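Local coordinates for protein tyrocidine synthase 2 (Brevibacillus parabrevis, PDB 6TA8) that belongs to the nonribosomal peptide synthetases, the modular multidomain enzymes of bacteria and fungi, and is represented here by a domain of the condensation-domain family, at residues 71-76 with 107-112; 145-150 with 158-163; 76-81 with 192-197. All coordinates share one frame; numbering follows the deposited sequence.

Contact 1 of 3, residues 71-76 with 107-112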
loop_
_atom_site.group_PDB
_atom_site.type_symbol
_atom_site.label_atom_id
_atom_site.label_comp_id
_atom_site.label_asym_id
_atom_site.label_seq_id
_atom_site.Cartn_x
_atom_site.Cartn_y
_atom_site.Cartn_z
ATOM N N LEU A 71 -17.256 -23.830 -1.773
ATOM C CA LEU A 71 -15.955 -23.756 -2.426
ATOM C C LEU A 71 -15.158 -22.529 -2.005
ATOM O O LEU A 71 -13.928 -22.605 -1.898
ATOM C CB LEU A 71 -16.132 -23.746 -3.944
ATOM C CG LEU A 71 -16.181 -25.098 -4.651
ATOM C CD1 LEU A 71 -17.444 -25.866 -4.296
ATOM C CD2 LEU A 71 -16.095 -24.882 -6.141
ATOM N N VAL A 72 -15.832 -21.400 -1.776
ATOM C CA VAL A 72 -15.149 -20.209 -1.278
ATOM C C VAL A 72 -14.583 -20.468 0.111
ATOM O O VAL A 72 -13.452 -20.074 0.422
ATOM C CB VAL A 72 -16.109 -19.002 -1.284
ATOM C CG1 VAL A 72 -15.459 -17.784 -0.640
ATOM C CG2 VAL A 72 -16.555 -18.686 -2.703
ATOM N N ARG A 73 -15.356 -21.142 0.966
ATOM C CA ARG A 73 -14.862 -21.482 2.296
ATOM C C ARG A 73 -13.701 -22.464 2.217
ATOM O O ARG A 73 -12.696 -22.303 2.920
ATOM C CB ARG A 73 -15.993 -22.056 3.149
ATOM C CG ARG A 73 -17.109 -21.068 3.448
ATOM C CD ARG A 73 -18.262 -21.742 4.173
ATOM N NE ARG A 73 -17.897 -22.130 5.532
ATOM C CZ ARG A 73 -18.135 -21.387 6.607
ATOM N NH1 ARG A 73 -18.739 -20.213 6.483
ATOM N NH2 ARG A 73 -17.767 -21.815 7.807
ATOM N N GLN A 74 -13.817 -23.485 1.362
ATOM C CA GLN A 74 -12.737 -24.455 1.217
ATOM C C GLN A 74 -11.471 -23.807 0.674
ATOM O O GLN A 74 -10.361 -24.218 1.030
ATOM C CB GLN A 74 -13.179 -25.602 0.307
ATOM C CG GLN A 74 -12.304 -26.842 0.401
ATOM C CD GLN A 74 -12.833 -27.995 -0.430
ATOM O OE1 GLN A 74 -13.542 -27.792 -1.416
ATOM N NE2 GLN A 74 -12.489 -29.215 -0.034
ATOM N N ALA A 75 -11.615 -22.795 -0.184
ATOM C CA ALA A 75 -10.447 -22.091 -0.699
ATOM C C ALA A 75 -9.783 -21.261 0.390
ATOM O O ALA A 75 -8.558 -21.301 0.558
ATOM C CB ALA A 75 -10.846 -21.210 -1.884
ATOM N N PHE A 76 -10.578 -20.505 1.153
ATOM C CA PHE A 76 -10.009 -19.651 2.190
ATOM C C PHE A 76 -9.502 -20.462 3.376
ATOM O O PHE A 76 -8.547 -20.045 4.043
ATOM C CB PHE A 76 -11.039 -18.618 2.645
ATOM C CG PHE A 76 -11.095 -17.398 1.769
ATOM C CD1 PHE A 76 -10.190 -16.363 1.944
ATOM C CD2 PHE A 76 -12.044 -17.290 0.767
ATOM C CE1 PHE A 76 -10.235 -15.241 1.137
ATOM C CE2 PHE A 76 -12.093 -16.172 -0.042
ATOM C CZ PHE A 76 -11.188 -15.146 0.143
ATOM N N GLU A 107 -10.495 -20.031 14.573
ATOM C CA GLU A 107 -11.144 -19.804 13.291
ATOM C C GLU A 107 -10.202 -19.070 12.347
ATOM O O GLU A 107 -9.495 -18.140 12.745
ATOM C CB GLU A 107 -12.432 -19.005 13.478
ATOM C CG GLU A 107 -13.567 -19.453 12.572
ATOM C CD GLU A 107 -14.875 -18.757 12.890
ATOM O OE1 GLU A 107 -14.905 -17.508 12.886
ATOM O OE2 GLU A 107 -15.876 -19.460 13.149
ATOM N N ARG A 108 -10.201 -19.493 11.085
ATOM C CA ARG A 108 -9.264 -18.961 10.107
ATOM C C ARG A 108 -9.785 -17.727 9.384
ATOM O O ARG A 108 -8.976 -16.938 8.882
ATOM C CB ARG A 108 -8.905 -20.052 9.093
ATOM C CG ARG A 108 -8.367 -21.313 9.752
ATOM C CD ARG A 108 -8.004 -22.387 8.746
ATOM N NE ARG A 108 -7.523 -23.596 9.409
ATOM C CZ ARG A 108 -7.108 -24.685 8.773
ATOM N NH1 ARG A 108 -7.114 -24.724 7.447
ATOM N NH2 ARG A 108 -6.687 -25.738 9.462
ATOM N N PHE A 109 -11.101 -17.533 9.331
ATOM C CA PHE A 109 -11.680 -16.356 8.694
ATOM C C PHE A 109 -13.147 -16.257 9.084
ATOM O O PHE A 109 -13.773 -17.247 9.476
ATOM C CB PHE A 109 -11.529 -16.400 7.167
ATOM C CG PHE A 109 -12.227 -17.562 6.517
ATOM C CD1 PHE A 109 -11.662 -18.826 6.531
ATOM C CD2 PHE A 109 -13.444 -17.386 5.879
ATOM C CE1 PHE A 109 -12.300 -19.894 5.932
ATOM C CE2 PHE A 109 -14.088 -18.451 5.277
ATOM C CZ PHE A 109 -13.514 -19.706 5.303
ATOM N N ARG A 110 -13.685 -15.046 8.972
ATOM C CA ARG A 110 -15.088 -14.774 9.254
ATOM C C ARG A 110 -15.849 -14.654 7.939
ATOM O O ARG A 110 -15.461 -13.876 7.062
ATOM C CB ARG A 110 -15.241 -13.495 10.078
ATOM C CG ARG A 110 -16.616 -13.320 10.700
ATOM C CD ARG A 110 -16.622 -12.187 11.712
ATOM N NE ARG A 110 -17.925 -12.029 12.351
ATOM C CZ ARG A 110 -18.260 -12.584 13.510
ATOM N NH1 ARG A 110 -17.387 -13.337 14.164
ATOM N NH2 ARG A 110 -19.470 -12.386 14.017
ATOM N N PHE A 111 -16.929 -15.421 7.811
ATOM C CA PHE A 111 -17.684 -15.520 6.571
ATOM C C PHE A 111 -19.042 -14.846 6.712
ATOM O O PHE A 111 -19.673 -14.908 7.772
ATOM C CB PHE A 111 -17.873 -16.984 6.165
ATOM C CG PHE A 111 -18.371 -17.163 4.759
ATOM C CD1 PHE A 111 -17.500 -17.073 3.686
ATOM C CD2 PHE A 111 -19.709 -17.422 4.511
ATOM C CE1 PHE A 111 -17.955 -17.237 2.392
ATOM C CE2 PHE A 111 -20.169 -17.587 3.219
ATOM C CZ PHE A 111 -19.291 -17.494 2.157
ATOM N N TYR A 112 -19.485 -14.203 5.632
ATOM C CA TYR A 112 -20.785 -13.549 5.566
ATOM C C TYR A 112 -21.480 -13.984 4.286
ATOM O O TYR A 112 -20.869 -13.971 3.212
ATOM C CB TYR A 112 -20.651 -12.021 5.597
ATOM C CG TYR A 112 -20.076 -11.458 6.878
ATOM C CD1 TYR A 112 -18.711 -11.511 7.133
ATOM C CD2 TYR A 112 -20.895 -10.859 7.825
ATOM C CE1 TYR A 112 -18.180 -10.993 8.300
ATOM C CE2 TYR A 112 -20.373 -10.336 8.995
ATOM C CZ TYR A 112 -19.015 -10.406 9.226
ATOM O OH TYR A 112 -18.490 -9.888 10.388
#

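Contact 2 of 3, residues 145-150 with 158-163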
loop_
_atom_site.group_PDB
_atom_site.type_symbol
_atom_site.label_atom_id
_atom_site.label_comp_id
_atom_site.label_asym_id
_atom_site.label_seq_id
_atom_site.Cartn_x
_atom_site.Cartn_y
_atom_site.Cartn_z
ATOM N N VAL A 145 -9.300 -11.720 8.696
ATOM C CA VAL A 145 -9.807 -11.895 7.339
ATOM C C VAL A 145 -11.325 -12.014 7.403
ATOM O O VAL A 145 -11.857 -12.898 8.087
ATOM C CB VAL A 145 -9.188 -13.125 6.659
ATOM C CG1 VAL A 145 -9.682 -13.244 5.226
ATOM C CG2 VAL A 145 -7.669 -13.046 6.702
ATOM N N HIS A 146 -12.018 -11.130 6.689
ATOM C CA HIS A 146 -13.473 -11.150 6.585
ATOM C C HIS A 146 -13.853 -11.373 5.129
ATOM O O HIS A 146 -13.441 -10.605 4.253
ATOM C CB HIS A 146 -14.085 -9.846 7.103
ATOM C CG HIS A 146 -14.161 -9.762 8.596
ATOM N ND1 HIS A 146 -13.202 -10.305 9.423
ATOM C CD2 HIS A 146 -15.081 -9.193 9.411
ATOM C CE1 HIS A 146 -13.529 -10.079 10.682
ATOM N NE2 HIS A 146 -14.664 -9.405 10.703
ATOM N N VAL A 147 -14.635 -12.418 4.872
ATOM C CA VAL A 147 -15.092 -12.756 3.529
ATOM C C VAL A 147 -16.608 -12.633 3.494
ATOM O O VAL A 147 -17.302 -13.210 4.340
ATOM C CB VAL A 147 -14.647 -14.171 3.115
ATOM C CG1 VAL A 147 -14.989 -14.430 1.658
ATOM C CG2 VAL A 147 -13.155 -14.349 3.356
ATOM N N ALA A 148 -17.120 -11.882 2.522
ATOM C CA ALA A 148 -18.550 -11.639 2.394
ATOM C C ALA A 148 -18.993 -11.951 0.974
ATOM O O ALA A 148 -18.388 -11.469 0.012
ATOM C CB ALA A 148 -18.902 -10.193 2.752
ATOM N N LEU A 149 -20.047 -12.753 0.848
ATOM C CA LEU A 149 -20.602 -13.139 -0.442
ATOM C C LEU A 149 -21.978 -12.505 -0.592
ATOM O O LEU A 149 -22.874 -12.757 0.221
ATOM C CB LEU A 149 -20.690 -14.661 -0.565
ATOM C CG LEU A 149 -21.377 -15.206 -1.819
ATOM C CD1 LEU A 149 -20.657 -14.738 -3.076
ATOM C CD2 LEU A 149 -21.447 -16.724 -1.771
ATOM N N PHE A 150 -22.140 -11.683 -1.626
ATOM C CA PHE A 150 -23.399 -11.005 -1.917
ATOM C C PHE A 150 -23.962 -11.576 -3.213
ATOM O O PHE A 150 -23.447 -11.289 -4.299
ATOM C CB PHE A 150 -23.198 -9.494 -2.024
ATOM C CG PHE A 150 -22.561 -8.878 -0.811
ATOM C CD1 PHE A 150 -23.334 -8.470 0.264
ATOM C CD2 PHE A 150 -21.189 -8.700 -0.749
ATOM C CE1 PHE A 150 -22.751 -7.901 1.379
ATOM C CE2 PHE A 150 -20.599 -8.130 0.363
ATOM C CZ PHE A 150 -21.381 -7.731 1.428
ATOM N N LEU A 158 -18.151 -10.871 -4.183
ATOM C CA LEU A 158 -17.357 -11.428 -3.092
ATOM C C LEU A 158 -16.446 -10.338 -2.542
ATOM O O LEU A 158 -15.549 -9.858 -3.244
ATOM C CB LEU A 158 -16.546 -12.633 -3.563
ATOM C CG LEU A 158 -15.850 -13.432 -2.459
ATOM C CD1 LEU A 158 -16.873 -14.094 -1.549
ATOM C CD2 LEU A 158 -14.903 -14.465 -3.052
ATOM N N LEU A 159 -16.674 -9.954 -1.290
ATOM C CA LEU A 159 -15.862 -8.957 -0.607
ATOM C C LEU A 159 -14.841 -9.657 0.279
ATOM O O LEU A 159 -15.186 -10.588 1.015
ATOM C CB LEU A 159 -16.737 -8.023 0.230
ATOM C CG LEU A 159 -16.016 -7.040 1.154
ATOM C CD1 LEU A 159 -15.193 -6.046 0.348
ATOM C CD2 LEU A 159 -17.012 -6.318 2.045
ATOM N N VAL A 160 -13.589 -9.213 0.203
ATOM C CA VAL A 160 -12.493 -9.774 0.990
ATOM C C VAL A 160 -11.790 -8.604 1.667
ATOM O O VAL A 160 -11.007 -7.890 1.032
ATOM C CB VAL A 160 -11.514 -10.588 0.138
ATOM C CG1 VAL A 160 -10.392 -11.138 1.005
ATOM C CG2 VAL A 160 -12.240 -11.716 -0.582
ATOM N N ALA A 161 -12.061 -8.406 2.954
ATOM C CA ALA A 161 -11.479 -7.318 3.729
ATOM C C ALA A 161 -10.499 -7.885 4.746
ATOM O O ALA A 161 -10.847 -8.787 5.515
ATOM C CB ALA A 161 -12.564 -6.504 4.436
ATOM N N ILE A 162 -9.276 -7.359 4.743
ATOM C CA ILE A 162 -8.216 -7.808 5.637
ATOM C C ILE A 162 -7.569 -6.587 6.273
ATOM O O ILE A 162 -7.307 -5.589 5.594
ATOM C CB ILE A 162 -7.157 -8.651 4.895
ATOM C CG1 ILE A 162 -7.822 -9.765 4.084
ATOM C CG2 ILE A 162 -6.159 -9.240 5.877
ATOM C CD1 ILE A 162 -6.848 -10.594 3.287
ATOM N N HIS A 163 -7.313 -6.670 7.577
ATOM C CA HIS A 163 -6.628 -5.590 8.276
ATOM C C HIS A 163 -5.253 -5.354 7.664
ATOM O O HIS A 163 -4.539 -6.297 7.315
ATOM C CB HIS A 163 -6.497 -5.920 9.763
ATOM C CG HIS A 163 -6.240 -4.725 10.626
ATOM N ND1 HIS A 163 -4.974 -4.226 10.850
ATOM C CD2 HIS A 163 -7.087 -3.929 11.322
ATOM C CE1 HIS A 163 -5.053 -3.175 11.646
ATOM N NE2 HIS A 163 -6.323 -2.973 11.948
#

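Contact 3 of 3, residues 76-81 with 192-197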
loop_
_atom_site.group_PDB
_atom_site.type_symbol
_atom_site.label_atom_id
_atom_site.label_comp_id
_atom_site.label_asym_id
_atom_site.label_seq_id
_atom_site.Cartn_x
_atom_site.Cartn_y
_atom_site.Cartn_z
ATOM N N PHE A 76 -10.578 -20.505 1.153
ATOM C CA PHE A 76 -10.009 -19.651 2.190
ATOM C C PHE A 76 -9.502 -20.462 3.376
ATOM O O PHE A 76 -8.547 -20.045 4.043
ATOM C CB PHE A 76 -11.039 -18.618 2.645
ATOM C CG PHE A 76 -11.095 -17.398 1.769
ATOM C CD1 PHE A 76 -10.190 -16.363 1.944
ATOM C CD2 PHE A 76 -12.044 -17.290 0.767
ATOM C CE1 PHE A 76 -10.235 -15.241 1.137
ATOM C CE2 PHE A 76 -12.093 -16.172 -0.042
ATOM C CZ PHE A 76 -11.188 -15.146 0.143
ATOM N N GLN A 77 -10.117 -21.615 3.658
ATOM C CA GLN A 77 -9.585 -22.492 4.697
ATOM C C GLN A 77 -8.170 -22.945 4.367
ATOM O O GLN A 77 -7.356 -23.153 5.274
ATOM C CB GLN A 77 -10.498 -23.704 4.888
ATOM C CG GLN A 77 -11.755 -23.424 5.699
ATOM C CD GLN A 77 -11.487 -23.360 7.188
ATOM O OE1 GLN A 77 -10.609 -24.052 7.702
ATOM N NE2 GLN A 77 -12.247 -22.527 7.891
ATOM N N GLN A 78 -7.859 -23.100 3.079
ATOM C CA GLN A 78 -6.510 -23.472 2.671
ATOM C C GLN A 78 -5.596 -22.258 2.554
ATOM O O GLN A 78 -4.395 -22.364 2.828
ATOM C CB GLN A 78 -6.555 -24.226 1.340
ATOM C CG GLN A 78 -5.214 -24.779 0.887
ATOM C CD GLN A 78 -4.708 -25.895 1.780
ATOM O OE1 GLN A 78 -5.486 -26.564 2.461
ATOM N NE2 GLN A 78 -3.396 -26.102 1.779
ATOM N N ILE A 79 -6.141 -21.106 2.158
ATOM C CA ILE A 79 -5.328 -19.901 2.022
ATOM C C ILE A 79 -4.791 -19.462 3.378
ATOM O O ILE A 79 -3.591 -19.209 3.537
ATOM C CB ILE A 79 -6.141 -18.780 1.349
ATOM C CG1 ILE A 79 -6.328 -19.074 -0.141
ATOM C CG2 ILE A 79 -5.463 -17.435 1.549
ATOM C CD1 ILE A 79 -7.166 -18.045 -0.860
ATOM N N VAL A 80 -5.672 -19.369 4.377
ATOM C CA VAL A 80 -5.256 -18.905 5.697
ATOM C C VAL A 80 -4.335 -19.918 6.366
ATOM O O VAL A 80 -3.471 -19.547 7.170
ATOM C CB VAL A 80 -6.494 -18.595 6.559
ATOM C CG1 VAL A 80 -6.086 -17.981 7.880
ATOM C CG2 VAL A 80 -7.430 -17.657 5.814
ATOM N N GLU A 81 -4.491 -21.205 6.049
ATOM C CA GLU A 81 -3.554 -22.203 6.554
ATOM C C GLU A 81 -2.203 -22.090 5.856
ATOM O O GLU A 81 -1.154 -22.261 6.487
ATOM C CB GLU A 81 -4.138 -23.606 6.381
ATOM C CG GLU A 81 -3.107 -24.685 6.082
ATOM C CD GLU A 81 -3.624 -26.083 6.361
ATOM O OE1 GLU A 81 -2.801 -26.968 6.681
ATOM O OE2 GLU A 81 -4.850 -26.297 6.259
ATOM N N ILE A 192 -6.862 -29.083 -2.573
ATOM C CA ILE A 192 -6.227 -27.809 -2.897
ATOM C C ILE A 192 -4.737 -27.892 -2.588
ATOM O O ILE A 192 -4.335 -28.135 -1.444
ATOM C CB ILE A 192 -6.893 -26.656 -2.135
ATOM C CG1 ILE A 192 -8.401 -26.664 -2.391
ATOM C CG2 ILE A 192 -6.279 -25.328 -2.547
ATOM C CD1 ILE A 192 -9.154 -25.576 -1.669
ATOM N N VAL A 193 -3.912 -27.689 -3.612
ATOM C CA VAL A 193 -2.458 -27.715 -3.489
ATOM C C VAL A 193 -1.935 -26.378 -3.993
ATOM O O VAL A 193 -2.028 -26.077 -5.191
ATOM C CB VAL A 193 -1.832 -28.881 -4.266
ATOM C CG1 VAL A 193 -0.312 -28.823 -4.180
ATOM C CG2 VAL A 193 -2.351 -30.211 -3.737
ATOM N N LEU A 194 -1.391 -25.579 -3.089
ATOM C CA LEU A 194 -0.822 -24.281 -3.403
ATOM C C LEU A 194 0.691 -24.382 -3.526
ATOM O O LEU A 194 1.302 -25.329 -3.021
ATOM C CB LEU A 194 -1.201 -23.264 -2.318
ATOM C CG LEU A 194 -2.702 -22.985 -2.185
ATOM C CD1 LEU A 194 -2.979 -21.963 -1.091
ATOM C CD2 LEU A 194 -3.284 -22.524 -3.514
ATOM N N PRO A 195 1.333 -23.431 -4.210
ATOM C CA PRO A 195 2.791 -23.493 -4.374
ATOM C C PRO A 195 3.523 -23.523 -3.039
ATOM O O PRO A 195 2.968 -23.218 -1.981
ATOM C CB PRO A 195 3.114 -22.213 -5.154
ATOM C CG PRO A 195 1.867 -21.921 -5.908
ATOM C CD PRO A 195 0.739 -22.343 -5.009
ATOM N N LYS A 196 4.798 -23.900 -3.109
ATOM C CA LYS A 196 5.613 -24.047 -1.912
ATOM C C LYS A 196 5.715 -22.726 -1.158
ATOM O O LYS A 196 5.726 -21.643 -1.751
ATOM C CB LYS A 196 7.010 -24.548 -2.279
ATOM C CG LYS A 196 7.040 -25.963 -2.834
ATOM C CD LYS A 196 6.777 -26.993 -1.746
ATOM C CE LYS A 196 6.851 -28.408 -2.295
ATOM N NZ LYS A 196 5.797 -28.661 -3.315
ATOM N N LYS A 197 5.786 -22.824 0.166
ATOM C CA LYS A 197 5.899 -21.636 0.999
ATOM C C LYS A 197 7.286 -21.020 0.868
ATOM O O LYS A 197 8.300 -21.723 0.849
ATOM C CB LYS A 197 5.632 -21.975 2.465
ATOM C CG LYS A 197 4.237 -22.494 2.766
ATOM C CD LYS A 197 4.011 -22.546 4.269
ATOM C CE LYS A 197 2.706 -23.236 4.619
ATOM N NZ LYS A 197 2.416 -23.131 6.076
HETATM O O HOH W 1 -0.895 -26.177 0.206
#

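Contact 1 of 3, residues 71-76 with 107-112
Beside the meeting of Phe76 with Phe109, Arg108 NH1 is gripped twice by the same helix: it donates to Gln77 O and forms a salt bridge with Glu81 OE2. This polar tie sits next to a largely apolar helix-on-sheet contact in a condensation-type domain. Helix 69-82 lies against the start of strand 110-115, an outermost strand of a mixed sheet. No hydrogen bond joins residues 71-76 to 107-112.

Phe109 and Phe111 carry the contact. Phe109 turns a face to the helix, and Phe76 CB sits over the ring centre, 3.7 Å from its centroid. The Phe76 and Phe109 rings meet obliquely, planes 40° apart and centroids 5.8 Å apart. The far end of the Phe109 ring reaches the helix backbone, with CZ 3.6 Å from Arg73 O. Phe109 CG lies between its own N and carbonyl carbon (chi1 62°), and from there the ring projects onto the helix.

Phe111 is covered by Arg73. The aliphatic part of the arginine does this: Arg73 CG lies over one face, 4.1 Å from the ring centroid and offset toward the rim. The chain then bends at chi3 (69°). This brings NH1 to 3.4 Å from Phe111 CB. The guanidinium is steeply inclined to the ring. Val72 comes from another direction. Its CG1 meets the edge of the ring, 4.0 Å from Phe111 CE1.

Contact 2 of 3, residues 145-150 with 158-163
Val145 and Ile162 run alongside one another in the same direction, with Val145 CG1 4.1 Å from Ile162 CG1. Val147, Leu149, Leu158 and Val160 stand on the same face of the sheet. Leu158 is the link among them. Its CG is anti to the backbone N (chi1 -171°), and the side chain leans across the facing strand at a slant. Leu158 CD1 therefore reaches Val147 CG1 at 3.7 Å, diagonally across, two residues before Leu149. It also meets CB of its direct partner Leu149 at 4.0 Å. Helix 169-187 covers this face, with Trp172 on Val160 and Ile162 and Phe179 on Leu158.

The two strands form an antiparallel beta hairpin within a mixed sheet of this condensation-family domain. Strand 145-152 also pairs in parallel with strand 110-115. Two hydrogen-bonded pairs, His146 with Ala161 and Ala148 with Leu159, each make two backbone bonds. The shortest is Leu159 N to Ala148 O, 2.6 Å. Between these pairs, Val147 CA approaches Leu159 O at 3.3 Å in a CA-H...O contact. Segment 158-163 ends at His163, the first residue of the HHxxxDG signature of the superfamily.

The other face carries His146, Ala148, Leu159 and Ala161. Ala148 CB and Leu159 CB are 4.0 Å apart. Phe150 lies alongside Leu159 and turns a ring edge to it, with CE2 3.9 Å from Leu159 CB. The Phe150 ring also meets that of Tyr114, nearly parallel to it. Helix 122-134 packs on this face. The His146 ring turns from the facing strand, and NE2 bonds to Ser136 O.

Contact 3 of 3, residues 76-81 with 192-197
Gln78 and Ile192 make the main apolar contact, and it is the aliphatic part of the glutamine that does the touching. The two side chains run antiparallel alongside one another. Gln78 CG comes to 3.6 Å from Ile192 CG2, and Gln78 CB is 4.0 Å from Ile192 CG2. Leu194 adds a second apolar group. Its CD1 lies 4.1 Å from Gln78 CG and 4.4 Å from Ile79 CA, so it rests against the helix backbone as well as the side chain. Ile192 also touches Gln74 and Ala182, while Ile79 packs on Leu175 and Phe179. The irregular segment 192-197 thus runs over helix 69-82 in this condensation-type domain, just after helix 169-187 has ended.

No direct hydrogen bond crosses between the two segments. A single water bridges them, and weakly. It accepts from Gln78 NE2 at 3.0 Å and from Leu194 N at 3.4 Å. Gln78 CG is anti to the backbone N (chi1 -174°), and the chain bends at chi2 (68°). This carries the amide past Ile192 toward the water.

Lys197 comes near the backbone of Glu81, without bonding to it or to its carboxylate, the latter being engaged by Arg108. The lysine reaches out as an extended chain, and its NZ stops 3.7 Å from Glu81 O. Its stronger partners are nearby: a salt bridge to Asp84 and a hydrogen bond to Gly29 O.

Between the segments, then, attraction rests mainly on van der Waals contact with Ile192 and Leu194. The polar link is a thin one through water, and the lysine charge is met chiefly by groups beyond both segments.

In the fold
Helix 69-82 joins contacts 1 and 3, which share Phe76 and have centres about 12 Å apart. The 107-112 segment and the 192-197 loop both pack on this helix. Contact 2 is in the sheet that this helix packs against. Its centre is about 9 Å from that of contact 1, and strands 110-115 and 145-152 are neighbours in one sheet: Tyr112 N is 2.7 Å from Val147 O, a probable hydrogen bond. Phe76 ties the helix to the hairpin, with CZ 3.7 Å from Val160 CG2 and CE1 3.8 Å from Val147 CG2. Of all the segments, only 158-163 holds a residue of the HHxxxDG signature, His163 at its end.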